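PDB 1BVP: core protein VP7 from Bluetongue virus, which forms homotrimers that coat the VP3 scaffold of the virus core as 260 capsomers, contributing to the inner capsid. Local coordinates for residues Met64-Met69 and Ser314-Val319; Ala122-Gly127 and Val248-Met253. All coordinates share one frame; numbering follows the deposited sequence.

Contact 1 of 2, residues Met64-Met69 and Ser314-Val319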
ATOM      1  N   MET A  64     -26.654 -15.456 -12.669  1.00 10.57           N
ATOM      2  CA  MET A  64     -26.286 -14.902 -13.970  1.00 10.19           C
ATOM      3  C   MET A  64     -24.894 -14.298 -13.841  1.00  9.36           C
ATOM      4  O   MET A  64     -24.059 -14.429 -14.723  1.00 11.68           O
ATOM      5  CB  MET A  64     -27.285 -13.827 -14.405  1.00  8.49           C
ATOM      6  CG  MET A  64     -26.874 -13.173 -15.697  1.00 10.40           C
ATOM      7  SD  MET A  64     -27.820 -11.751 -16.141  1.00 14.68           S
ATOM      8  CE  MET A  64     -27.419 -10.530 -14.839  1.00 10.36           C
ATOM      9  N   CYS A  65     -24.654 -13.628 -12.726  1.00 11.73           N
ATOM     10  CA  CYS A  65     -23.361 -13.025 -12.467  1.00 10.05           C
ATOM     11  C   CYS A  65     -22.287 -14.100 -12.289  1.00 14.98           C
ATOM     12  O   CYS A  65     -21.181 -13.992 -12.856  1.00 10.35           O
ATOM     13  CB  CYS A  65     -23.473 -12.188 -11.237  1.00 10.54           C
ATOM     14  SG  CYS A  65     -24.352 -10.679 -11.568  1.00  8.20           S
ATOM     15  N   LEU A  66     -22.625 -15.152 -11.539  1.00 13.59           N
ATOM     16  CA  LEU A  66     -21.711 -16.266 -11.343  1.00 11.26           C
ATOM     17  C   LEU A  66     -21.332 -16.864 -12.705  1.00 15.57           C
ATOM     18  O   LEU A  66     -20.153 -17.079 -12.999  1.00 17.67           O
ATOM     19  CB  LEU A  66     -22.358 -17.315 -10.457  1.00 13.10           C
ATOM     20  CG  LEU A  66     -21.534 -18.546 -10.049  1.00 15.33           C
ATOM     21  CD1 LEU A  66     -20.149 -18.178  -9.574  1.00 12.43           C
ATOM     22  CD2 LEU A  66     -22.285 -19.261  -8.938  1.00 11.51           C
ATOM     23  N   ASP A  67     -22.319 -17.069 -13.571  1.00 16.91           N
ATOM     24  CA  ASP A  67     -22.045 -17.620 -14.901  1.00 17.30           C
ATOM     25  C   ASP A  67     -21.097 -16.748 -15.683  1.00 17.88           C
ATOM     26  O   ASP A  67     -20.202 -17.238 -16.369  1.00 20.43           O
ATOM     27  CB  ASP A  67     -23.331 -17.756 -15.726  1.00 20.62           C
ATOM     28  CG  ASP A  67     -24.013 -19.094 -15.541  1.00 22.87           C
ATOM     29  OD1 ASP A  67     -23.364 -20.056 -15.076  1.00 26.13           O
ATOM     30  OD2 ASP A  67     -25.210 -19.190 -15.872  1.00 23.23           O
ATOM     31  N   MET A  68     -21.336 -15.446 -15.610  1.00 18.40           N
ATOM     32  CA  MET A  68     -20.537 -14.478 -16.332  1.00 15.62           C
ATOM     33  C   MET A  68     -19.125 -14.390 -15.808  1.00 17.59           C
ATOM     34  O   MET A  68     -18.184 -14.280 -16.595  1.00 22.75           O
ATOM     35  CB  MET A  68     -21.223 -13.128 -16.299  1.00 18.42           C
ATOM     36  CG  MET A  68     -22.486 -13.108 -17.134  1.00 17.82           C
ATOM     37  SD  MET A  68     -23.212 -11.483 -17.220  1.00 19.05           S
ATOM     38  CE  MET A  68     -24.219 -11.746 -18.646  1.00 17.21           C
ATOM     39  N   MET A  69     -18.971 -14.448 -14.485  1.00 15.96           N
ATOM     40  CA  MET A  69     -17.655 -14.424 -13.851  1.00  8.12           C
ATOM     41  C   MET A  69     -16.878 -15.700 -14.289  1.00 12.15           C
ATOM     42  O   MET A  69     -15.796 -15.602 -14.853  1.00 10.01           O
ATOM     43  CB  MET A  69     -17.837 -14.373 -12.335  1.00 12.74           C
ATOM     44  CG  MET A  69     -16.555 -14.307 -11.483  1.00 16.29           C
ATOM     45  SD  MET A  69     -15.915 -15.944 -11.036  1.00 17.67           S
ATOM     46  CE  MET A  69     -14.209 -15.800 -11.455  1.00  8.74           C
ATOM     47  N   SER A 314     -13.592 -10.593  -6.751  1.00 10.11           N
ATOM     48  CA  SER A 314     -13.809  -9.507  -5.801  1.00  7.02           C
ATOM     49  C   SER A 314     -15.116  -8.786  -6.116  1.00 11.30           C
ATOM     50  O   SER A 314     -15.926  -8.502  -5.219  1.00 17.67           O
ATOM     51  CB  SER A 314     -12.641  -8.526  -5.852  1.00  9.29           C
ATOM     52  OG  SER A 314     -12.788  -7.590  -4.804  1.00  9.88           O
ATOM     53  N   THR A 315     -15.327  -8.496  -7.398  1.00  8.90           N
ATOM     54  CA  THR A 315     -16.561  -7.873  -7.831  1.00  8.87           C
ATOM     55  C   THR A 315     -17.740  -8.815  -7.525  1.00  9.40           C
ATOM     56  O   THR A 315     -18.758  -8.384  -6.966  1.00 10.73           O
ATOM     57  CB  THR A 315     -16.510  -7.567  -9.324  1.00 12.83           C
ATOM     58  OG1 THR A 315     -15.362  -6.762  -9.582  1.00 19.62           O
ATOM     59  CG2 THR A 315     -17.748  -6.784  -9.768  1.00  9.82           C
ATOM     60  N   LEU A 316     -17.611 -10.100  -7.853  1.00  4.41           N
ATOM     61  CA  LEU A 316     -18.695 -11.035  -7.556  1.00  4.24           C
ATOM     62  C   LEU A 316     -19.019 -11.042  -6.061  1.00  9.21           C
ATOM     63  O   LEU A 316     -20.191 -11.197  -5.677  1.00 14.18           O
ATOM     64  CB  LEU A 316     -18.365 -12.441  -8.031  1.00  5.49           C
ATOM     65  CG  LEU A 316     -19.448 -13.513  -7.868  1.00  9.31           C
ATOM     66  CD1 LEU A 316     -20.582 -13.235  -8.829  1.00 10.09           C
ATOM     67  CD2 LEU A 316     -18.858 -14.900  -8.192  1.00  8.10           C
ATOM     68  N   ALA A 317     -18.013 -10.812  -5.216  1.00  9.77           N
ATOM     69  CA  ALA A 317     -18.249 -10.782  -3.763  1.00  9.79           C
ATOM     70  C   ALA A 317     -19.110  -9.590  -3.432  1.00 11.63           C
ATOM     71  O   ALA A 317     -19.984  -9.667  -2.557  1.00 16.50           O
ATOM     72  CB  ALA A 317     -16.977 -10.711  -3.006  1.00  7.13           C
ATOM     73  N   ASP A 318     -18.860  -8.474  -4.108  1.00  9.84           N
ATOM     74  CA  ASP A 318     -19.680  -7.289  -3.865  1.00 13.96           C
ATOM     75  C   ASP A 318     -21.119  -7.543  -4.305  1.00 16.34           C
ATOM     76  O   ASP A 318     -22.055  -7.165  -3.603  1.00 14.05           O
ATOM     77  CB  ASP A 318     -19.144  -6.096  -4.610  1.00 10.44           C
ATOM     78  CG  ASP A 318     -17.830  -5.614  -4.067  1.00 11.29           C
ATOM     79  OD1 ASP A 318     -17.563  -5.771  -2.850  1.00 16.06           O
ATOM     80  OD2 ASP A 318     -17.096  -5.020  -4.871  1.00 14.53           O
ATOM     81  N   VAL A 319     -21.294  -8.192  -5.459  1.00 16.18           N
ATOM     82  CA  VAL A 319     -22.633  -8.519  -5.938  1.00 11.66           C
ATOM     83  C   VAL A 319     -23.313  -9.412  -4.904  1.00 12.84           C
ATOM     84  O   VAL A 319     -24.460  -9.172  -4.534  1.00 14.82           O
ATOM     85  CB  VAL A 319     -22.609  -9.250  -7.298  1.00 11.84           C
ATOM     86  CG1 VAL A 319     -24.007  -9.779  -7.626  1.00  9.12           C
ATOM     87  CG2 VAL A 319     -22.150  -8.300  -8.387  1.00  7.54           C
TER
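Leu316 carries most of this antiparallel helix contact, its isobutyl group reaching Cys65, Leu66 and Met69. Its CG stands anti to the backbone N (chi1 -176°), which extends the branch away from its own helix, and the two methyls then divide the work. CD1 comes down beside the backbone, 3.9 Å from Cys65 CB. CD2 turns to the flank, where it meets the methyl tip of Leu66 at 3.8 Å between Leu316 CD2 and Leu66 CD1, the two leucines crossing obliquely. The same CD2 also lies 4.1 Å from Met69 CG, and here the chains cross at about a right angle; Met69 bends at chi2 (-90°), so its sulfur end leads away. One turn on, Val319 sets its CG1 tip to tip against the thiol, with Cys65 SG to Val319 CG1 at 4.1 Å.

The segment axes are 10.5 Å apart and run at 179°, a spacing that these side chains bridge with apolar contacts alone; only 203 Å² is buried between the segments. Asp318 forms a salt bridge to Arg111 of a neighbouring subunit. The contact joins helix 55-73 to helix 304-323 within the helical part of VP7. Helix 2-15 packs on both, touching Cys65 through Cys15 and Thr315 through Leu9 and Met12, while helix 90-94 lies against Met68 and helix 263-271 against Ser314 and Ala317.

Contact 2 of 2, residues Ala122-Gly127 and Val248-Met253; sequences ARQPYG and VFYISM
A flat stack and a CH-pi contact flank a short backbone pairing. The guanidinium of Arg123 lies over one face of the Phe249 ring, planes 14° apart and Arg123 CZ 3.8 Å from the Phe249 ring centroid, a stacked cation-pi pair. Arg123 is extended from CG to NE, so the chain runs along the ring before the charged group settles on it. Gln124 makes the CH-pi contact: its CB sits over the Tyr250 face, offset toward the rim, with Gln124 CB 3.6 Å from Tyr250 CZ. Tyr126 O approaches the edge of that ring.

Beneath these side chains the backbones fix the register. Ala122 and Ser252 form an antiparallel hydrogen-bonded pair, with Ala122 N to Ser252 O at 2.9 Å and Ser252 N to Ala122 O at 3.1 Å. Arg123 and Ile251 follow as the non-hydrogen-bonded pair. Next, Gln124 N donates nearly along the C=O axis of Tyr250, at 3.1 Å from Tyr250 O and with an angle of 164° at the hydrogen. Gln124 bends at chi2 (-65°), bringing its NE2 back to Ala122 O at 2.9 Å from above the carbonyl plane; that oxygen thus accepts two bonds. Asp254 ties the end together: its backbone O accepts a hydrogen bond from Gln124 NE2, and its OD2 is hydrogen-bonded to Ser252 OG.

Farther out, Tyr185 stacks on Phe249, and Arg123 NH2 is hydrogen-bonded to Tyr126 OH of a neighbouring subunit, which places the cation at the trimer interface. Strand 122-123 docks on the end of long strand 241-252 at the base of the beta domain, where its entering and leaving chains are pinned together next to the helical domain.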
ATOM      1  N   ALA A 122      10.355  -2.931  -9.561  1.00 16.12           N
ATOM      2  CA  ALA A 122       9.514  -2.737  -8.394  1.00 13.18           C
ATOM      3  C   ALA A 122      10.258  -3.031  -7.076  1.00 16.37           C
ATOM      4  O   ALA A 122      11.019  -4.012  -7.016  1.00 18.43           O
ATOM      5  CB  ALA A 122       8.357  -3.664  -8.495  1.00 13.27           C
ATOM      6  N   ARG A 123      10.031  -2.200  -6.041  1.00 13.56           N
ATOM      7  CA  ARG A 123      10.602  -2.407  -4.696  1.00  4.32           C
ATOM      8  C   ARG A 123      10.069  -3.744  -4.194  1.00  8.07           C
ATOM      9  O   ARG A 123       8.851  -3.902  -4.072  1.00 13.64           O
ATOM     10  CB  ARG A 123      10.080  -1.411  -3.670  1.00  4.02           C
ATOM     11  CG  ARG A 123      10.881  -0.188  -3.410  1.00 19.08           C
ATOM     12  CD  ARG A 123      10.171   0.640  -2.302  1.00 31.45           C
ATOM     13  NE  ARG A 123      10.775   1.952  -1.974  1.00 33.72           N
ATOM     14  CZ  ARG A 123      11.228   2.843  -2.858  1.00 36.15           C
ATOM     15  NH1 ARG A 123      11.197   2.624  -4.179  1.00 45.31           N
ATOM     16  NH2 ARG A 123      11.636   4.016  -2.422  1.00 38.52           N
ATOM     17  N   GLN A 124      10.964  -4.696  -3.912  1.00 14.12           N
ATOM     18  CA  GLN A 124      10.580  -6.007  -3.384  1.00 10.99           C
ATOM     19  C   GLN A 124      10.265  -5.859  -1.885  1.00 12.05           C
ATOM     20  O   GLN A 124      10.795  -4.983  -1.209  1.00 12.63           O
ATOM     21  CB  GLN A 124      11.670  -6.999  -3.673  1.00 13.77           C
ATOM     22  CG  GLN A 124      11.966  -7.016  -5.139  1.00 15.85           C
ATOM     23  CD  GLN A 124      10.790  -7.530  -5.916  1.00 15.86           C
ATOM     24  OE1 GLN A 124      10.218  -8.570  -5.578  1.00 18.90           O
ATOM     25  NE2 GLN A 124      10.395  -6.795  -6.940  1.00 14.42           N
ATOM     26  N   PRO A 125       9.357  -6.694  -1.366  1.00 15.86           N
ATOM     27  CA  PRO A 125       8.873  -6.718   0.028  1.00 16.59           C
ATOM     28  C   PRO A 125       9.720  -7.154   1.205  1.00 26.21           C
ATOM     29  O   PRO A 125       9.553  -6.632   2.321  1.00 30.15           O
ATOM     30  CB  PRO A 125       7.619  -7.595  -0.064  1.00  6.87           C
ATOM     31  CG  PRO A 125       7.995  -8.596  -1.160  1.00  9.25           C
ATOM     32  CD  PRO A 125       8.747  -7.770  -2.187  1.00 12.95           C
ATOM     33  N   TYR A 126      10.552  -8.173   0.996  1.00 28.84           N
ATOM     34  CA  TYR A 126      11.344  -8.697   2.083  1.00 32.38           C
ATOM     35  C   TYR A 126      12.811  -8.335   2.075  1.00 30.24           C
ATOM     36  O   TYR A 126      13.290  -7.681   1.147  1.00 33.34           O
ATOM     37  CB  TYR A 126      11.175 -10.187   2.126  1.00 36.24           C
ATOM     38  CG  TYR A 126       9.738 -10.594   2.028  1.00 38.65           C
ATOM     39  CD1 TYR A 126       8.753 -10.067   2.908  1.00 37.75           C
ATOM     40  CD2 TYR A 126       9.353 -11.538   1.068  1.00 42.62           C
ATOM     41  CE1 TYR A 126       7.399 -10.500   2.819  1.00 42.54           C
ATOM     42  CE2 TYR A 126       8.021 -11.983   0.960  1.00 46.65           C
ATOM     43  CZ  TYR A 126       7.051 -11.474   1.826  1.00 48.36           C
ATOM     44  OH  TYR A 126       5.779 -11.996   1.653  1.00 49.02           O
ATOM     45  N   GLY A 127      13.507  -8.746   3.137  1.00 24.17           N
ATOM     46  CA  GLY A 127      14.919  -8.453   3.271  1.00 14.90           C
ATOM     47  C   GLY A 127      15.717  -9.096   2.157  1.00 16.66           C
ATOM     48  O   GLY A 127      15.432 -10.237   1.735  1.00 11.89           O
ATOM     49  N   VAL A 248      18.727  -1.225   2.413  1.00 12.73           N
ATOM     50  CA  VAL A 248      17.477  -0.596   2.797  1.00 15.29           C
ATOM     51  C   VAL A 248      16.265  -1.061   1.970  1.00 19.72           C
ATOM     52  O   VAL A 248      15.170  -1.221   2.513  1.00 19.53           O
ATOM     53  CB  VAL A 248      17.622   0.918   2.995  1.00 14.14           C
ATOM     54  CG1 VAL A 248      18.724   1.443   2.194  1.00 17.42           C
ATOM     55  CG2 VAL A 248      16.337   1.608   2.707  1.00 19.41           C
ATOM     56  N   PHE A 249      16.486  -1.339   0.684  1.00 17.07           N
ATOM     57  CA  PHE A 249      15.483  -1.920  -0.214  1.00 11.98           C
ATOM     58  C   PHE A 249      16.141  -2.127  -1.548  1.00 13.84           C
ATOM     59  O   PHE A 249      17.172  -1.521  -1.839  1.00 16.90           O
ATOM     60  CB  PHE A 249      14.206  -1.081  -0.368  1.00 16.88           C
ATOM     61  CG  PHE A 249      14.403   0.217  -1.081  1.00 16.93           C
ATOM     62  CD1 PHE A 249      14.731   1.371  -0.376  1.00 16.63           C
ATOM     63  CD2 PHE A 249      14.267   0.293  -2.460  1.00 17.27           C
ATOM     64  CE1 PHE A 249      14.925   2.591  -1.043  1.00 15.32           C
ATOM     65  CE2 PHE A 249      14.460   1.510  -3.129  1.00 14.43           C
ATOM     66  CZ  PHE A 249      14.791   2.656  -2.418  1.00 12.07           C
ATOM     67  N   TYR A 250      15.582  -3.024  -2.344  1.00 16.08           N
ATOM     68  CA  TYR A 250      16.126  -3.279  -3.673  1.00 20.03           C
ATOM     69  C   TYR A 250      14.969  -3.398  -4.677  1.00 21.45           C
ATOM     70  O   TYR A 250      13.816  -3.576  -4.264  1.00 16.83           O
ATOM     71  CB  TYR A 250      16.969  -4.563  -3.688  1.00 14.29           C
ATOM     72  CG  TYR A 250      16.205  -5.859  -3.453  1.00  6.51           C
ATOM     73  CD1 TYR A 250      15.721  -6.187  -2.182  1.00  5.51           C
ATOM     74  CD2 TYR A 250      16.012  -6.783  -4.492  1.00  5.58           C
ATOM     75  CE1 TYR A 250      15.063  -7.419  -1.947  1.00  4.17           C
ATOM     76  CE2 TYR A 250      15.366  -8.018  -4.271  1.00  2.00           C
ATOM     77  CZ  TYR A 250      14.909  -8.323  -2.998  1.00  6.72           C
ATOM     78  OH  TYR A 250      14.402  -9.572  -2.727  1.00 19.70           O
ATOM     79  N   ILE A 251      15.267  -3.282  -5.976  1.00 17.23           N
ATOM     80  CA  ILE A 251      14.231  -3.401  -7.001  1.00 15.46           C
ATOM     81  C   ILE A 251      14.556  -4.503  -8.008  1.00 16.03           C
ATOM     82  O   ILE A 251      15.700  -4.674  -8.412  1.00 17.00           O
ATOM     83  CB  ILE A 251      13.973  -2.081  -7.795  1.00 13.62           C
ATOM     84  CG1 ILE A 251      15.191  -1.737  -8.630  1.00 13.86           C
ATOM     85  CG2 ILE A 251      13.535  -0.920  -6.876  1.00  8.50           C
ATOM     86  CD1 ILE A 251      15.114  -0.379  -9.207  1.00 18.46           C
ATOM     87  N   SER A 252      13.549  -5.276  -8.386  1.00 16.54           N
ATOM     88  CA  SER A 252      13.755  -6.306  -9.375  1.00 15.27           C
ATOM     89  C   SER A 252      12.503  -6.353 -10.259  1.00 16.60           C
ATOM     90  O   SER A 252      11.613  -5.514 -10.102  1.00 15.21           O
ATOM     91  CB  SER A 252      14.031  -7.639  -8.697  1.00 12.38           C
ATOM     92  OG  SER A 252      12.864  -8.201  -8.154  1.00 14.56           O
ATOM     93  N   MET A 253      12.489  -7.265 -11.232  1.00 18.08           N
ATOM     94  CA  MET A 253      11.346  -7.435 -12.119  1.00 12.67           C
ATOM     95  C   MET A 253      10.378  -8.538 -11.672  1.00 16.69           C
ATOM     96  O   MET A 253       9.635  -9.106 -12.470  1.00 22.03           O
ATOM     97  CB  MET A 253      11.786  -7.596 -13.575  1.00  7.08           C
ATOM     98  CG  MET A 253      12.253  -6.248 -14.098  1.00 12.02           C
ATOM     99  SD  MET A 253      12.638  -6.150 -15.849  1.00 23.19           S
ATOM    100  CE  MET A 253      12.988  -7.785 -16.005  1.00 21.80           C
TER

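Contact 1 and contact 2 belong to different parts of the VP7 chain: the first joins helices of the helical domain, the second lies at the base of the beta domain, where the chain enters and leaves it. Their centres are 34 Å apart and their nearest atoms about 20 Å, so neither touches the other. In sequence, both segments of contact 2 fall between those of contact 1, and the helical domain is therefore built from chain on both sides of the beta insertion. Both regions also face other copies in the trimer, contact 1 meeting one of them and contact 2 both, so subunit contacts occur in the helical domain and at its junction with the beta domain.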